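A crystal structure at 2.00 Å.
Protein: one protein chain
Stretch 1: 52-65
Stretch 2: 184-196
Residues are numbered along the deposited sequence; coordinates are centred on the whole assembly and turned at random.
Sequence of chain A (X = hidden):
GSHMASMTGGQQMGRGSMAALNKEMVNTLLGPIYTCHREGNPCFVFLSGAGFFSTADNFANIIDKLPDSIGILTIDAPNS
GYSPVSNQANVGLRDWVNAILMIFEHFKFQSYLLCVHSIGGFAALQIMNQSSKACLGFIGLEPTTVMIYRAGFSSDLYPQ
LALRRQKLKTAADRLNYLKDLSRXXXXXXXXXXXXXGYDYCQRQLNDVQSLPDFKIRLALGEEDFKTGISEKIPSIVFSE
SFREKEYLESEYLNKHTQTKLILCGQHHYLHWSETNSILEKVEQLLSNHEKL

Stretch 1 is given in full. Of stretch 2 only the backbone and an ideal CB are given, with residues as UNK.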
# COMPACT_ATOMS: atom_id res chain seq x y z
N PHE A 52 7.85 -8.07 -0.16
CA PHE A 52 8.34 -8.53 -1.46
C PHE A 52 7.20 -8.93 -2.37
O PHE A 52 7.43 -9.25 -3.53
CB PHE A 52 9.28 -9.74 -1.30
CG PHE A 52 10.55 -9.44 -0.57
CD1 PHE A 52 10.97 -8.14 -0.38
CD2 PHE A 52 11.34 -10.48 -0.09
CE1 PHE A 52 12.15 -7.87 0.31
CE2 PHE A 52 12.52 -10.23 0.58
CZ PHE A 52 12.92 -8.92 0.79
N PHE A 53 5.98 -8.94 -1.86
CA PHE A 53 4.85 -9.33 -2.70
C PHE A 53 4.62 -8.33 -3.84
O PHE A 53 4.77 -7.13 -3.66
CB PHE A 53 3.56 -9.44 -1.88
CG PHE A 53 3.68 -10.33 -0.67
CD1 PHE A 53 3.97 -11.67 -0.81
CD2 PHE A 53 3.47 -9.81 0.60
CE1 PHE A 53 4.06 -12.49 0.30
CE2 PHE A 53 3.56 -10.63 1.73
CZ PHE A 53 3.85 -11.96 1.58
N SER A 54 4.21 -8.83 -5.00
CA SER A 54 3.81 -7.93 -6.09
C SER A 54 2.43 -7.38 -5.74
O SER A 54 1.64 -8.06 -5.09
CB SER A 54 3.77 -8.67 -7.44
OG SER A 54 3.59 -7.75 -8.51
N THR A 55 2.15 -6.16 -6.18
CA THR A 55 1.02 -5.41 -5.62
C THR A 55 -0.34 -5.95 -6.05
O THR A 55 -1.25 -6.08 -5.23
CB THR A 55 1.15 -3.91 -5.91
OG1 THR A 55 2.31 -3.42 -5.22
CG2 THR A 55 -0.09 -3.13 -5.43
N ALA A 56 -0.47 -6.31 -7.33
CA ALA A 56 -1.72 -6.88 -7.79
C ALA A 56 -2.06 -8.18 -7.04
O ALA A 56 -3.23 -8.42 -6.71
CB ALA A 56 -1.68 -7.12 -9.31
N ASP A 57 -1.05 -9.02 -6.80
CA ASP A 57 -1.22 -10.26 -6.05
C ASP A 57 -1.62 -9.92 -4.61
O ASP A 57 -2.54 -10.53 -4.03
CB ASP A 57 0.10 -11.03 -5.99
CG ASP A 57 0.57 -11.53 -7.35
OD1 ASP A 57 -0.29 -11.73 -8.24
OD2 ASP A 57 1.79 -11.75 -7.54
N ASN A 58 -0.90 -8.96 -4.05
CA ASN A 58 -1.09 -8.53 -2.67
C ASN A 58 -2.54 -8.10 -2.42
O ASN A 58 -3.13 -8.43 -1.40
CB ASN A 58 -0.10 -7.37 -2.38
CG ASN A 58 -0.01 -7.00 -0.90
OD1 ASN A 58 -0.37 -7.78 -0.02
ND2 ASN A 58 0.49 -5.79 -0.62
N PHE A 59 -3.12 -7.39 -3.39
CA PHE A 59 -4.45 -6.81 -3.26
C PHE A 59 -5.53 -7.58 -4.02
O PHE A 59 -6.61 -7.05 -4.28
CB PHE A 59 -4.43 -5.35 -3.72
CG PHE A 59 -3.81 -4.41 -2.71
CD1 PHE A 59 -4.57 -3.91 -1.66
CD2 PHE A 59 -2.48 -4.03 -2.82
CE1 PHE A 59 -4.01 -3.04 -0.72
CE2 PHE A 59 -1.91 -3.15 -1.89
CZ PHE A 59 -2.67 -2.67 -0.84
N ALA A 60 -5.25 -8.83 -4.37
CA ALA A 60 -6.16 -9.62 -5.20
C ALA A 60 -7.60 -9.67 -4.68
O ALA A 60 -8.56 -9.56 -5.45
CB ALA A 60 -5.61 -11.04 -5.41
N ASN A 61 -7.74 -9.84 -3.37
CA ASN A 61 -9.05 -9.94 -2.74
C ASN A 61 -9.88 -8.64 -2.81
O ASN A 61 -11.10 -8.68 -2.65
CB ASN A 61 -8.93 -10.41 -1.29
CG ASN A 61 -8.52 -11.87 -1.18
OD1 ASN A 61 -8.63 -12.64 -2.14
ND2 ASN A 61 -8.05 -12.27 0.00
N ILE A 62 -9.22 -7.51 -3.01
CA ILE A 62 -9.96 -6.27 -3.25
C ILE A 62 -10.22 -6.07 -4.76
O ILE A 62 -11.34 -5.79 -5.19
CB ILE A 62 -9.23 -5.04 -2.66
CG1 ILE A 62 -9.20 -5.13 -1.12
CG2 ILE A 62 -9.95 -3.76 -3.10
CD1 ILE A 62 -8.38 -4.04 -0.43
N ILE A 63 -9.16 -6.23 -5.54
CA ILE A 63 -9.24 -6.08 -7.00
C ILE A 63 -10.34 -6.95 -7.59
O ILE A 63 -11.20 -6.46 -8.32
CB ILE A 63 -7.87 -6.35 -7.67
CG1 ILE A 63 -6.90 -5.24 -7.29
CG2 ILE A 63 -8.01 -6.40 -9.21
CD1 ILE A 63 -5.43 -5.61 -7.44
N ASP A 64 -10.33 -8.23 -7.25
CA ASP A 64 -11.34 -9.15 -7.78
C ASP A 64 -12.77 -8.72 -7.48
O ASP A 64 -13.69 -9.10 -8.20
CB ASP A 64 -11.12 -10.56 -7.26
CG ASP A 64 -9.87 -11.20 -7.81
OD1 ASP A 64 -9.31 -10.65 -8.79
OD2 ASP A 64 -9.43 -12.24 -7.26
N LYS A 65 -12.96 -7.94 -6.42
CA LYS A 65 -14.31 -7.55 -6.01
C LYS A 65 -14.81 -6.22 -6.59
O LYS A 65 -15.98 -5.87 -6.44
CB LYS A 65 -14.42 -7.54 -4.49
CG LYS A 65 -14.25 -8.90 -3.82
CD LYS A 65 -14.55 -8.79 -2.32
CE LYS A 65 -14.33 -10.10 -1.59
NZ LYS A 65 -12.93 -10.57 -1.73
N UNK A 184 -4.61 -18.71 4.76
CA UNK A 184 -5.97 -18.69 5.30
C UNK A 184 -6.89 -17.76 4.51
O UNK A 184 -8.10 -17.93 4.52
CB UNK A 184 -5.94 -18.26 6.77
N UNK A 185 -6.31 -16.79 3.81
CA UNK A 185 -7.14 -15.74 3.22
C UNK A 185 -7.17 -15.70 1.69
O UNK A 185 -7.90 -14.90 1.11
CB UNK A 185 -6.65 -14.38 3.73
N UNK A 186 -6.38 -16.56 1.05
CA UNK A 186 -6.38 -16.60 -0.41
C UNK A 186 -6.75 -18.00 -0.89
O UNK A 186 -6.57 -18.98 -0.16
CB UNK A 186 -5.02 -16.19 -0.96
N UNK A 187 -7.27 -18.10 -2.11
CA UNK A 187 -7.46 -19.40 -2.75
C UNK A 187 -6.07 -20.01 -2.94
O UNK A 187 -5.07 -19.30 -2.96
CB UNK A 187 -8.21 -19.27 -4.08
N UNK A 188 -6.01 -21.33 -3.08
CA UNK A 188 -4.74 -21.99 -3.28
C UNK A 188 -4.01 -21.37 -4.47
O UNK A 188 -2.78 -21.21 -4.45
CB UNK A 188 -4.94 -23.49 -3.49
N UNK A 189 -4.76 -21.00 -5.50
CA UNK A 189 -4.16 -20.44 -6.70
C UNK A 189 -3.56 -19.06 -6.47
O UNK A 189 -2.45 -18.77 -6.92
CB UNK A 189 -5.20 -20.37 -7.82
N UNK A 190 -4.30 -18.19 -5.79
CA UNK A 190 -3.83 -16.83 -5.54
C UNK A 190 -2.76 -16.83 -4.45
O UNK A 190 -1.87 -15.98 -4.43
CB UNK A 190 -5.00 -15.92 -5.14
N UNK A 191 -2.84 -17.81 -3.57
CA UNK A 191 -1.76 -18.07 -2.62
C UNK A 191 -0.44 -18.38 -3.35
O UNK A 191 0.56 -17.71 -3.14
CB UNK A 191 -2.14 -19.23 -1.70
N UNK A 192 -0.45 -19.41 -4.19
CA UNK A 192 0.78 -19.77 -4.90
C UNK A 192 1.30 -18.62 -5.76
O UNK A 192 2.50 -18.40 -5.86
CB UNK A 192 0.54 -21.00 -5.77
N UNK A 193 0.38 -17.88 -6.37
CA UNK A 193 0.78 -16.76 -7.22
C UNK A 193 1.43 -15.67 -6.34
O UNK A 193 2.52 -15.20 -6.62
CB UNK A 193 -0.42 -16.20 -7.99
N UNK A 194 0.77 -15.32 -5.24
CA UNK A 194 1.35 -14.39 -4.28
C UNK A 194 2.79 -14.78 -3.95
O UNK A 194 3.69 -13.95 -3.96
CB UNK A 194 0.51 -14.35 -3.00
N UNK A 195 3.02 -16.06 -3.65
CA UNK A 195 4.36 -16.47 -3.24
C UNK A 195 5.34 -16.60 -4.41
O UNK A 195 6.55 -16.49 -4.21
CB UNK A 195 4.28 -17.80 -2.49
N UNK A 196 4.83 -16.81 -5.62
CA UNK A 196 5.71 -16.78 -6.79
C UNK A 196 6.37 -15.41 -6.93
O UNK A 196 7.54 -15.31 -7.25
CB UNK A 196 4.93 -17.12 -8.06

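Position 184 has nothing of the first stretch within 5.5 Å of its ideal CB, so almost any residue would serve; it is Ser-184. At 185 CA-to-CB points sideways, and the ideal CB lies 4.5 Å from Asn-61 ND2. The backbone offers the firmer clue: Asn-61 ND2 donates to the O of this residue at 2.9 Å. Since the carbonyl does the work, many side chains would fit. The residue is His-185, whose ring leads away.

Position 186 has extended angles (-122/156) and a sideways CB, with the CB of Ala-60 and the carbonyls of Asp-57 and Asn-58 beyond it. A long apolar or aromatic side chain could span the gap. Phe-186 does so: CE1 comes 4.0 Å from Ala-60 CB, which lies at the ring edge, while Asn-61 ND2 sits over one face.

Position 187, also extended, directly precedes a helix, where Ser, Thr, Asp or Asn could cap a free NH. Ser-187 OG accepts from the backbone N of position 190 at 3.1 Å, a capping bond. Positions 188 and 189 find nothing of the first stretch near their CBs, so any helix-compatible residue would suit; they are Ser-188 and Gln-189.

At 190 the CB points toward the first stretch, 4.9 Å from Ala-60 CB, with the carboxylate of Asp-64 farther out. A long donor, such as Gln, Lys or Arg, would suit. Gln-190 reaches across, and its NE2 donates to Asp-64 OD2 at 2.8 Å; OE1 accepts from a water that also donates to Asn-61 OD1.

Positions 191 and 192 are out of reach, so the first stretch sets no demand on them; they hold Phe-191 and Lys-192. At 193 the ideal CB is 4.5 Å from Asp-57 OD1, so a polar or basic residue is plausible. Gln-193 makes no direct hydrogen bond to that carboxylate; instead a water accepts from its NE2 and donates to Asp-57 OD2.

At 194 the ideal CB lies 4.5 Å from Asp-57 CB and 4.9 Å from Phe-53 CD1, inviting a medium-sized apolar residue such as Leu, Ile or Met. Leu-194 places CG 3.6 Å from Phe-53 CD1 and CD2 over a face of that ring, while its CD1 packs 3.8 Å from Asp-57 CB.

At 195 CA-to-CB points away, so only a large side chain could return to Phe-53. Trp-195 does: the edge of Phe-53 meets its face, with planes at 85° and Phe-53 CE1 3.8 Å from Trp-195 CH2. At 196 CA-to-CB points sideways with nothing of the first stretch near, so many residues would do; Arg-196 makes a weak hydrogen bond to Gln-193.

Stretch 2 184-196: SHFSSQQFKQLWR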
# COMPACT_ATOMS: atom_id res chain seq x y z
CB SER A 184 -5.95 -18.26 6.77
OG SER A 184 -5.23 -19.19 7.56
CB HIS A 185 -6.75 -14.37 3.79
CG HIS A 185 -6.94 -14.27 5.27
ND1 HIS A 185 -8.16 -14.50 5.87
CD2 HIS A 185 -6.08 -14.00 6.27
CE1 HIS A 185 -8.04 -14.36 7.18
NE2 HIS A 185 -6.79 -14.05 7.45
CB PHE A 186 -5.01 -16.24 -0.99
CG PHE A 186 -4.66 -14.78 -0.92
CD1 PHE A 186 -5.11 -13.90 -1.89
CD2 PHE A 186 -3.85 -14.30 0.10
CE1 PHE A 186 -4.77 -12.54 -1.83
CE2 PHE A 186 -3.51 -12.96 0.17
CZ PHE A 186 -3.97 -12.08 -0.80
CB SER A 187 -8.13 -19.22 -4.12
OG SER A 187 -7.30 -18.42 -4.96
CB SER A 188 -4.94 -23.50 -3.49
OG SER A 188 -5.94 -23.73 -4.47
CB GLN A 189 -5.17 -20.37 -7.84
CG GLN A 189 -4.61 -19.73 -9.12
CD GLN A 189 -5.43 -20.09 -10.35
OE1 GLN A 189 -6.32 -20.95 -10.29
NE2 GLN A 189 -5.13 -19.45 -11.47
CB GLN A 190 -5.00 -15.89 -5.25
CG GLN A 190 -5.89 -15.73 -6.49
CD GLN A 190 -6.96 -14.66 -6.38
OE1 GLN A 190 -7.68 -14.57 -5.38
NE2 GLN A 190 -7.08 -13.84 -7.44
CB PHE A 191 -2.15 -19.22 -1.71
CG PHE A 191 -1.04 -19.69 -0.80
CD1 PHE A 191 -0.36 -20.86 -1.07
CD2 PHE A 191 -0.70 -18.97 0.34
CE1 PHE A 191 0.65 -21.31 -0.23
CE2 PHE A 191 0.30 -19.42 1.18
CZ PHE A 191 0.97 -20.59 0.90
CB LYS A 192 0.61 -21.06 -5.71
CG LYS A 192 0.66 -22.33 -4.87
CD LYS A 192 0.61 -23.59 -5.75
CE LYS A 192 0.50 -24.87 -4.92
NZ LYS A 192 1.77 -25.23 -4.25
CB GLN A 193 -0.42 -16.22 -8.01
CG GLN A 193 -0.04 -15.29 -9.17
CD GLN A 193 0.81 -16.00 -10.25
OE1 GLN A 193 0.54 -17.14 -10.61
NE2 GLN A 193 1.83 -15.30 -10.75
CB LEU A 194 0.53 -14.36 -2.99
CG LEU A 194 0.96 -13.36 -1.90
CD1 LEU A 194 0.71 -11.93 -2.36
CD2 LEU A 194 0.22 -13.64 -0.58
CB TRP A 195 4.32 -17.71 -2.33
CG TRP A 195 3.79 -17.32 -0.97
CD1 TRP A 195 2.52 -17.46 -0.51
CD2 TRP A 195 4.52 -16.63 0.06
NE1 TRP A 195 2.42 -16.93 0.76
CE2 TRP A 195 3.63 -16.42 1.13
CE3 TRP A 195 5.85 -16.19 0.18
CZ2 TRP A 195 4.02 -15.78 2.31
CZ3 TRP A 195 6.23 -15.56 1.35
CH2 TRP A 195 5.33 -15.36 2.40
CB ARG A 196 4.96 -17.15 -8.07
CG ARG A 196 4.67 -18.63 -8.21
CD ARG A 196 4.05 -18.96 -9.56
NE ARG A 196 3.62 -20.36 -9.59
CZ ARG A 196 2.36 -20.76 -9.56
NH1 ARG A 196 1.37 -19.86 -9.52
NH2 ARG A 196 2.07 -22.06 -9.58
O HOH W 1 3.44 -11.62 -5.25
O HOH W 2 3.06 -13.53 -9.00
O HOH W 3 -2.58 -13.27 -4.91
O HOH W 4 -7.81 -15.61 -3.18
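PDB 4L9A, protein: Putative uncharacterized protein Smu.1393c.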